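Local coordinates for protein SmhA (Serratia marcescens, PDB 7A27) that probably acts as one component of Smh, a tripartite alpha-pore-forming toxin, here in its soluble form before any pore is assembled, at residues Y31-S45 with S226-A238. Numbering follows the deposited sequence.
Sequences YSNLLLSQQLLTSQS and SDQASYMISGIQA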
loop_
_atom_site.group_PDB
_atom_site.type_symbol
_atom_site.label_atom_id
_atom_site.label_comp_id
_atom_site.label_asym_id
_atom_site.label_seq_id
_atom_site.Cartn_x
_atom_site.Cartn_y
_atom_site.Cartn_z
ATOM N N TYR A 31 -2.936 8.109 -0.559
ATOM C CA TYR A 31 -3.387 8.753 0.704
ATOM C C TYR A 31 -2.287 9.670 1.236
ATOM O O TYR A 31 -2.630 10.664 1.863
ATOM C CB TYR A 31 -3.850 7.736 1.747
ATOM C CG TYR A 31 -5.145 7.034 1.430
ATOM C CD1 TYR A 31 -6.197 7.701 0.820
ATOM C CD2 TYR A 31 -5.370 5.734 1.838
ATOM C CE1 TYR A 31 -7.394 7.061 0.540
ATOM C CE2 TYR A 31 -6.562 5.082 1.581
ATOM C CZ TYR A 31 -7.569 5.750 0.925
ATOM O OH TYR A 31 -8.740 5.129 0.672
ATOM N N SER A 32 -1.018 9.362 0.981
ATOM C CA SER A 32 0.111 10.264 1.331
ATOM C C SER A 32 0.017 11.511 0.456
ATOM O O SER A 32 0.158 12.612 1.003
ATOM C CB SER A 32 1.445 9.611 1.165
ATOM O OG SER A 32 1.515 8.471 1.988
ATOM N N ASN A 33 -0.220 11.337 -0.849
ATOM C CA ASN A 33 -0.318 12.468 -1.799
ATOM C C ASN A 33 -1.504 13.354 -1.408
ATOM O O ASN A 33 -1.401 14.584 -1.585
ATOM C CB ASN A 33 -0.445 11.994 -3.243
ATOM C CG ASN A 33 0.875 11.562 -3.840
ATOM O OD1 ASN A 33 1.908 12.219 -3.645
ATOM N ND2 ASN A 33 0.832 10.473 -4.601
ATOM N N LEU A 34 -2.579 12.759 -0.892
ATOM C CA LEU A 34 -3.790 13.516 -0.503
ATOM C C LEU A 34 -3.440 14.400 0.701
ATOM O O LEU A 34 -3.799 15.568 0.680
ATOM C CB LEU A 34 -4.929 12.545 -0.188
ATOM C CG LEU A 34 -6.261 13.195 0.169
ATOM C CD1 LEU A 34 -6.878 13.910 -1.023
ATOM C CD2 LEU A 34 -7.224 12.163 0.696
ATOM N N LEU A 35 -2.747 13.863 1.704
ATOM C CA LEU A 35 -2.330 14.612 2.925
ATOM C C LEU A 35 -1.394 15.773 2.584
ATOM O O LEU A 35 -1.469 16.825 3.300
ATOM C CB LEU A 35 -1.622 13.653 3.876
ATOM C CG LEU A 35 -2.541 12.778 4.714
ATOM C CD1 LEU A 35 -1.712 11.723 5.414
ATOM C CD2 LEU A 35 -3.312 13.618 5.718
ATOM N N LEU A 36 -0.557 15.605 1.549
ATOM C CA LEU A 36 0.464 16.600 1.119
ATOM C C LEU A 36 -0.143 17.626 0.164
ATOM O O LEU A 36 0.483 18.690 0.021
ATOM C CB LEU A 36 1.635 15.865 0.456
ATOM C CG LEU A 36 2.463 14.999 1.394
ATOM C CD1 LEU A 36 3.340 14.021 0.635
ATOM C CD2 LEU A 36 3.300 15.863 2.323
ATOM N N SER A 37 -1.272 17.324 -0.483
ATOM C CA SER A 37 -1.962 18.226 -1.446
ATOM C C SER A 37 -2.944 19.117 -0.696
ATOM O O SER A 37 -3.151 20.264 -1.107
ATOM C CB SER A 37 -2.661 17.448 -2.539
ATOM O OG SER A 37 -1.724 16.664 -3.263
ATOM N N GLN A 38 -3.520 18.589 0.370
ATOM C CA GLN A 38 -4.514 19.282 1.219
ATOM C C GLN A 38 -3.949 20.634 1.646
ATOM O O GLN A 38 -2.830 20.673 2.150
ATOM C CB GLN A 38 -4.869 18.407 2.431
ATOM C CG GLN A 38 -5.803 19.070 3.434
ATOM C CD GLN A 38 -7.080 19.552 2.795
ATOM O OE1 GLN A 38 -7.771 18.811 2.101
ATOM N NE2 GLN A 38 -7.397 20.815 3.031
ATOM N N GLN A 39 -4.727 21.691 1.417
ATOM C CA GLN A 39 -4.482 23.072 1.874
ATOM C C GLN A 39 -4.278 23.019 3.392
ATOM O O GLN A 39 -5.045 22.336 4.062
ATOM C CB GLN A 39 -5.726 23.889 1.496
ATOM C CG GLN A 39 -5.548 25.399 1.421
ATOM C CD GLN A 39 -6.853 26.165 1.312
ATOM O OE1 GLN A 39 -7.901 25.723 1.788
ATOM N NE2 GLN A 39 -6.783 27.361 0.736
ATOM N N LEU A 40 -3.255 23.676 3.918
ATOM C CA LEU A 40 -2.982 23.821 5.375
ATOM C C LEU A 40 -4.004 24.800 5.962
ATOM O O LEU A 40 -4.660 25.540 5.192
ATOM C CB LEU A 40 -1.559 24.367 5.577
ATOM C CG LEU A 40 -0.413 23.391 5.280
ATOM C CD1 LEU A 40 0.847 24.108 4.835
ATOM C CD2 LEU A 40 -0.135 22.530 6.497
ATOM N N LEU A 41 -4.147 24.796 7.285
ATOM C CA LEU A 41 -4.999 25.769 8.008
ATOM C C LEU A 41 -4.102 26.971 8.286
ATOM O O LEU A 41 -3.075 26.757 8.943
ATOM C CB LEU A 41 -5.527 25.136 9.305
ATOM C CG LEU A 41 -6.359 26.052 10.199
ATOM C CD1 LEU A 41 -7.611 26.506 9.476
ATOM C CD2 LEU A 41 -6.705 25.356 11.498
ATOM N N THR A 42 -4.427 28.152 7.773
ATOM C CA THR A 42 -3.592 29.376 7.965
ATOM C C THR A 42 -4.214 30.233 9.083
ATOM O O THR A 42 -3.458 30.742 9.923
ATOM C CB THR A 42 -3.376 30.158 6.648
ATOM O OG1 THR A 42 -4.453 31.058 6.377
ATOM C CG2 THR A 42 -3.165 29.270 5.438
ATOM N N SER A 43 -5.547 30.370 9.088
ATOM C CA SER A 43 -6.341 31.266 9.974
ATOM C C SER A 43 -5.819 31.279 11.412
ATOM O O SER A 43 -5.542 30.211 11.962
ATOM C CB SER A 43 -7.801 30.901 9.939
ATOM O OG SER A 43 -8.548 31.754 10.790
ATOM N N GLN A 44 -5.707 32.474 11.990
ATOM C CA GLN A 44 -5.326 32.706 13.406
ATOM C C GLN A 44 -6.373 33.637 14.034
ATOM O O GLN A 44 -6.017 34.452 14.902
ATOM C CB GLN A 44 -3.912 33.283 13.466
ATOM C CG GLN A 44 -2.824 32.312 13.060
ATOM C CD GLN A 44 -1.526 33.026 12.762
ATOM O OE1 GLN A 44 -1.493 34.244 12.617
ATOM N NE2 GLN A 44 -0.444 32.268 12.656
ATOM N N SER A 45 -7.621 33.514 13.590
ATOM C CA SER A 45 -8.783 34.308 14.061
ATOM C C SER A 45 -9.824 33.360 14.674
ATOM O O SER A 45 -11.014 33.699 14.661
ATOM C CB SER A 45 -9.346 35.142 12.918
ATOM O OG SER A 45 -9.493 34.357 11.740
ATOM N N SER A 226 -9.167 40.346 4.746
ATOM C CA SER A 226 -9.555 38.915 4.664
ATOM C C SER A 226 -8.395 38.024 5.143
ATOM O O SER A 226 -7.221 38.368 4.883
ATOM C CB SER A 226 -9.981 38.570 3.252
ATOM N N ASP A 227 -8.727 36.932 5.840
ATOM C CA ASP A 227 -7.775 35.915 6.367
ATOM C C ASP A 227 -7.811 34.728 5.380
ATOM O O ASP A 227 -7.243 34.874 4.272
ATOM C CB ASP A 227 -8.128 35.630 7.837
ATOM C CG ASP A 227 -7.139 34.784 8.634
ATOM O OD1 ASP A 227 -6.365 34.006 8.023
ATOM O OD2 ASP A 227 -7.127 34.933 9.863
ATOM N N GLN A 228 -8.448 33.611 5.764
ATOM C CA GLN A 228 -8.714 32.402 4.938
ATOM C C GLN A 228 -10.251 32.345 4.841
ATOM O O GLN A 228 -10.889 31.844 5.795
ATOM C CB GLN A 228 -8.086 31.152 5.581
ATOM C CG GLN A 228 -7.872 29.952 4.652
ATOM C CD GLN A 228 -7.329 28.723 5.373
ATOM O OE1 GLN A 228 -7.198 28.695 6.592
ATOM N NE2 GLN A 228 -6.976 27.704 4.608
ATOM N N ALA A 229 -10.836 32.967 3.811
ATOM C CA ALA A 229 -12.296 32.974 3.550
ATOM C C ALA A 229 -12.860 31.572 3.832
ATOM O O ALA A 229 -13.889 31.474 4.537
ATOM C CB ALA A 229 -12.569 33.405 2.130
ATOM N N SER A 230 -12.195 30.510 3.355
ATOM C CA SER A 230 -12.652 29.115 3.573
ATOM C C SER A 230 -11.530 28.079 3.457
ATOM O O SER A 230 -10.659 28.199 2.598
ATOM C CB SER A 230 -13.775 28.790 2.640
ATOM O OG SER A 230 -13.310 28.694 1.302
ATOM N N TYR A 231 -11.632 27.045 4.293
ATOM C CA TYR A 231 -10.731 25.861 4.310
ATOM C C TYR A 231 -11.225 24.875 3.239
ATOM O O TYR A 231 -12.323 24.301 3.429
ATOM C CB TYR A 231 -10.686 25.266 5.722
ATOM C CG TYR A 231 -9.813 24.048 5.846
ATOM C CD1 TYR A 231 -8.459 24.157 6.093
ATOM C CD2 TYR A 231 -10.331 22.780 5.675
ATOM C CE1 TYR A 231 -7.644 23.038 6.155
ATOM C CE2 TYR A 231 -9.535 21.649 5.763
ATOM C CZ TYR A 231 -8.178 21.776 5.979
ATOM O OH TYR A 231 -7.386 20.665 6.063
ATOM N N MET A 232 -10.463 24.709 2.149
ATOM C CA MET A 232 -10.834 23.833 0.996
ATOM C C MET A 232 -10.400 22.386 1.241
ATOM O O MET A 232 -9.188 22.145 1.408
ATOM C CB MET A 232 -10.222 24.343 -0.312
ATOM C CG MET A 232 -10.633 25.774 -0.610
ATOM S SD MET A 232 -12.423 25.878 -0.954
ATOM C CE MET A 232 -12.338 25.952 -2.749
ATOM N N ILE A 233 -11.362 21.459 1.187
ATOM C CA ILE A 233 -11.171 20.005 1.474
ATOM C C ILE A 233 -10.934 19.240 0.172
ATOM O O ILE A 233 -11.808 19.258 -0.724
ATOM C CB ILE A 233 -12.375 19.440 2.237
ATOM C CG1 ILE A 233 -12.589 20.202 3.551
ATOM C CG2 ILE A 233 -12.223 17.945 2.450
ATOM C CD1 ILE A 233 -13.884 19.908 4.277
ATOM N N SER A 234 -9.774 18.593 0.085
ATOM C CA SER A 234 -9.346 17.766 -1.067
ATOM C C SER A 234 -9.813 16.332 -0.809
ATOM O O SER A 234 -9.785 15.887 0.365
ATOM C CB SER A 234 -7.847 17.856 -1.291
ATOM O OG SER A 234 -7.421 19.212 -1.467
ATOM N N GLY A 235 -10.276 15.651 -1.853
ATOM C CA GLY A 235 -10.723 14.254 -1.762
ATOM C C GLY A 235 -10.261 13.470 -2.970
ATOM O O GLY A 235 -10.120 14.097 -4.059
ATOM N N ILE A 236 -10.019 12.166 -2.789
ATOM C CA ILE A 236 -9.639 11.230 -3.891
ATOM C C ILE A 236 -10.800 11.205 -4.886
ATOM O O ILE A 236 -11.956 11.394 -4.436
ATOM C CB ILE A 236 -9.355 9.801 -3.388
ATOM C CG1 ILE A 236 -8.253 9.748 -2.325
ATOM C CG2 ILE A 236 -9.041 8.881 -4.556
ATOM C CD1 ILE A 236 -6.908 10.212 -2.797
ATOM N N GLN A 237 -10.511 10.975 -6.171
ATOM C CA GLN A 237 -11.530 10.843 -7.235
ATOM C C GLN A 237 -11.064 9.757 -8.204
ATOM O O GLN A 237 -9.864 9.478 -8.260
ATOM C CB GLN A 237 -11.703 12.159 -7.972
ATOM C CG GLN A 237 -13.166 12.478 -8.253
ATOM C CD GLN A 237 -13.895 13.093 -7.080
ATOM O OE1 GLN A 237 -13.385 13.959 -6.357
ATOM N NE2 GLN A 237 -15.186 12.795 -7.038
ATOM N N ALA A 238 -11.989 9.124 -8.911
ATOM C CA ALA A 238 -11.639 8.141 -9.951
ATOM C C ALA A 238 -11.158 8.954 -11.147
ATOM O O ALA A 238 -11.599 10.124 -11.262
ATOM C CB ALA A 238 -12.829 7.280 -10.285
#
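Segment 226-238 first passes the extended residues that follow helix 31-37, with Gln-228 against Ser-43 and Ser-234 against Gln-38, and its strand 230-237 runs nearly antiparallel to the helix (161° between the short axes, 8.6 Å at closest approach). Three glutamine amides, each able to donate and accept, join the two segments. Gln-38, the first residue to leave helical geometry, bends at chi2 (55°) and brings its amide to the strand backbone: Ser-234 N gives OE1 a nearly straight bond of 2.9 Å in the carbonyl plane, while Gln-38 NE2 reaches Met-232 O at 2.8 Å. The same NE2 also binds Gln-39 O, and Gln-283 of helix 272-299 donates to OE1, so this buried amide is gripped at both ends and fixed in rotation. Gln-39, extended beyond CG, accepts from Met-232 N at OE1 (2.8 Å), nearly along the C=O axis. The strand pairs with 198-206 in a two-stranded antiparallel sheet against the helices, consistent with the beta-tongue of soluble ClyA-like toxins; Gln-38 and Gln-39 use the backbone of Met-232 and Ser-234, while 198-206 bonds to the alternate residues Tyr-231, Ile-233 and Gly-235. Further along, the side chain comes from the other segment: extended Gln-228 gives an N-H from NE2 to Leu-40 O (3.2 Å) and takes Thr-42 N on OE1 from above the carbonyl plane, with a weak bond from Ser-43 N. Along the helix the contact turns apolar. Leu-34 lays CD2 against Ile-236 CG1 at 4.0 Å, and that methylene also meets the edge of the Tyr-31 ring; branched aliphatic chains suit this buried seam, where Leu-362 also touches Ile-236. The Tyr-231 ring meets the Gln-38 amide obliquely, the planes 26° apart, and its CD1 packs on Leu-41 CD1 at 4.2 Å.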